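Local atomic coordinates of branched-chain-amino-acid aminotransferase (Pseudomonas aeruginosa, PDB entry 6NST), a protein that probably transfers the amino group of leucine, isoleucine or valine to 2-oxoglutarate, using pyridoxal 5'-phosphate as cofactor. Residues 142-147 and 182-187. The protein carries 1 engineered substitution. Residues are numbered along the deposited sequence; the frame is centred on the assembly and turned at random.
Sequences VRTSSF and EAMMLD
Strands 140-145 and 182-186 are the parallel neighbours of a beta-alpha-beta unit, joined through helix 166-177, in this class-IV aminotransferase. Val142, Arg143 and Thr144 pair with Glu182, Ala183 and Met184. Arg143 N donates to Glu182 O at 3.1 Å, Met184 N returns a bond to Arg143 O, and Ser145 N gives Met184 O a nearly straight one (2.8 Å, 172°). Val142, Thr144 and Met184 share one face, where beta-branched valine and threonine suit the extended strand. Val142 CG1, anti to its own backbone N (chi1 174°), reaches Met184 CB at 3.8 Å. The Met184 chain runs extended and then bends at its last torsion, bringing CE to 3.5 Å from Thr144 OG1. Thr144 serves two purposes: its side chain and that of Leu186 cross at about a right angle, with Thr144 CG2 3.8 Å from Leu186 CD1, while its hydroxyl is hydrogen-bonded to Asp268. Ala183 lies on the opposite face from Val142 and Met184; both it and Ser145 are small enough to meet CB to CB at 4.0 Å. Flexible Met185 starts away from the first strand and bends back at chi2 and chi3, laying SD beside Ser145 CB and CE near Phe147 O. Past Ser145 the first chain turns a corner and direct pairing gives way to a water, which donates to Ser145 O and Phe147 O and accepts from Leu186 N. Ser145 OG accepts from Phe147 N, an ST turn at this corner. Arg143 carries its guanidinium away to Glu174 O and Ser177 OG of a second subunit, and Arg243 of that second subunit makes a cation-pi contact with Phe147. Within the chain, helix 166-177 covers Ser145 and Met185, helix 243-247 packs on Thr144, Met184 and Leu186, and the sheet continues through strands 262-267 beside 140-145 and 192-195 beside 182-186.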
loop_
_atom_site.group_PDB
_atom_site.type_symbol
_atom_site.label_atom_id
_atom_site.label_comp_id
_atom_site.label_asym_id
_atom_site.label_seq_id
_atom_site.Cartn_x
_atom_site.Cartn_y
_atom_site.Cartn_z
ATOM N N VAL A 142 -7.354 -19.143 -18.476
ATOM C CA VAL A 142 -7.429 -18.093 -17.468
ATOM C C VAL A 142 -6.271 -17.126 -17.674
ATOM O O VAL A 142 -5.121 -17.550 -17.834
ATOM C CB VAL A 142 -7.406 -18.676 -16.042
ATOM C CG1 VAL A 142 -7.343 -17.564 -15.009
ATOM C CG2 VAL A 142 -8.630 -19.545 -15.811
ATOM N N ARG A 143 -6.576 -15.831 -17.673
ATOM C CA ARG A 143 -5.572 -14.778 -17.696
ATOM C C ARG A 143 -5.697 -13.951 -16.426
ATOM O O ARG A 143 -6.810 -13.601 -16.017
ATOM C CB ARG A 143 -5.729 -13.884 -18.929
ATOM C CG ARG A 143 -5.346 -14.559 -20.232
ATOM C CD ARG A 143 -5.579 -13.645 -21.426
ATOM N NE ARG A 143 -4.684 -12.494 -21.424
ATOM C CZ ARG A 143 -3.436 -12.519 -21.883
ATOM N NH1 ARG A 143 -2.931 -13.643 -22.377
ATOM N NH2 ARG A 143 -2.689 -11.423 -21.843
ATOM N N THR A 144 -4.563 -13.648 -15.801
ATOM C CA THR A 144 -4.575 -12.803 -14.615
ATOM C C THR A 144 -5.021 -11.393 -14.990
ATOM O O THR A 144 -4.506 -10.800 -15.943
ATOM C CB THR A 144 -3.195 -12.768 -13.964
ATOM O OG1 THR A 144 -2.783 -14.102 -13.644
ATOM C CG2 THR A 144 -3.229 -11.936 -12.693
ATOM N N SER A 145 -5.985 -10.864 -14.244
ATOM C CA SER A 145 -6.551 -9.559 -14.554
ATOM C C SER A 145 -5.584 -8.441 -14.190
ATOM O O SER A 145 -4.932 -8.478 -13.142
ATOM C CB SER A 145 -7.871 -9.364 -13.805
ATOM O OG SER A 145 -8.362 -8.045 -13.971
ATOM N N SER A 146 -5.497 -7.438 -15.066
ATOM C CA SER A 146 -4.749 -6.226 -14.764
ATOM C C SER A 146 -5.523 -5.279 -13.861
ATOM O O SER A 146 -4.948 -4.299 -13.376
ATOM C CB SER A 146 -4.364 -5.497 -16.056
ATOM O OG SER A 146 -5.504 -4.931 -16.684
ATOM N N PHE A 147 -6.808 -5.541 -13.635
ATOM C CA PHE A 147 -7.599 -4.782 -12.677
ATOM C C PHE A 147 -7.443 -5.402 -11.294
ATOM O O PHE A 147 -7.608 -6.615 -11.126
ATOM C CB PHE A 147 -9.075 -4.760 -13.079
ATOM C CG PHE A 147 -9.337 -4.088 -14.394
ATOM C CD1 PHE A 147 -9.535 -2.719 -14.458
ATOM C CD2 PHE A 147 -9.394 -4.826 -15.565
ATOM C CE1 PHE A 147 -9.777 -2.096 -15.666
ATOM C CE2 PHE A 147 -9.636 -4.209 -16.777
ATOM C CZ PHE A 147 -9.829 -2.844 -16.827
ATOM N N GLU A 182 -11.768 -16.785 -18.540
ATOM C CA GLU A 182 -11.995 -16.224 -17.220
ATOM C C GLU A 182 -10.747 -15.468 -16.793
ATOM O O GLU A 182 -9.656 -15.672 -17.331
ATOM C CB GLU A 182 -12.357 -17.323 -16.209
ATOM C CG GLU A 182 -12.962 -16.828 -14.899
ATOM C CD GLU A 182 -14.103 -15.851 -15.111
ATOM O OE1 GLU A 182 -13.832 -14.637 -15.215
ATOM O OE2 GLU A 182 -15.269 -16.294 -15.184
ATOM N N ALA A 183 -10.927 -14.572 -15.829
ATOM C CA ALA A 183 -9.836 -13.809 -15.251
ATOM C C ALA A 183 -9.536 -14.314 -13.847
ATOM O O ALA A 183 -10.403 -14.876 -13.173
ATOM C CB ALA A 183 -10.169 -12.314 -15.208
ATOM N N MET A 184 -8.289 -14.127 -13.421
ATOM C CA MET A 184 -7.867 -14.390 -12.051
ATOM C C MET A 184 -7.548 -13.050 -11.401
ATOM O O MET A 184 -6.713 -12.294 -11.908
ATOM C CB MET A 184 -6.654 -15.323 -12.010
ATOM C CG MET A 184 -6.313 -15.845 -10.614
ATOM S SD MET A 184 -4.980 -17.069 -10.562
ATOM C CE MET A 184 -3.542 -16.058 -10.905
ATOM N N MET A 185 -8.217 -12.756 -10.289
ATOM C CA MET A 185 -8.101 -11.458 -9.634
ATOM C C MET A 185 -7.041 -11.490 -8.541
ATOM O O MET A 185 -6.935 -12.462 -7.788
ATOM C CB MET A 185 -9.437 -11.037 -9.019
ATOM C CG MET A 185 -10.639 -11.217 -9.923
ATOM S SD MET A 185 -10.559 -10.173 -11.380
ATOM C CE MET A 185 -10.341 -8.557 -10.640
ATOM N N LEU A 186 -6.274 -10.408 -8.447
ATOM C CA LEU A 186 -5.312 -10.210 -7.373
ATOM C C LEU A 186 -5.790 -9.092 -6.456
ATOM O O LEU A 186 -6.328 -8.083 -6.923
ATOM C CB LEU A 186 -3.925 -9.866 -7.926
ATOM C CG LEU A 186 -3.378 -10.754 -9.045
ATOM C CD1 LEU A 186 -2.051 -10.210 -9.534
ATOM C CD2 LEU A 186 -3.226 -12.198 -8.581
ATOM N N ASP A 187 -5.587 -9.273 -5.150
ATOM C CA ASP A 187 -5.972 -8.272 -4.167
ATOM C C ASP A 187 -5.002 -7.087 -4.226
ATOM O O ASP A 187 -3.988 -7.140 -4.926
ATOM C CB ASP A 187 -6.024 -8.903 -2.770
ATOM C CG ASP A 187 -4.689 -9.477 -2.323
ATOM O OD1 ASP A 187 -3.672 -9.286 -3.019
ATOM O OD2 ASP A 187 -4.665 -10.133 -1.261
HETATM O O HOH W 1 -5.869 -8.434 -10.469
#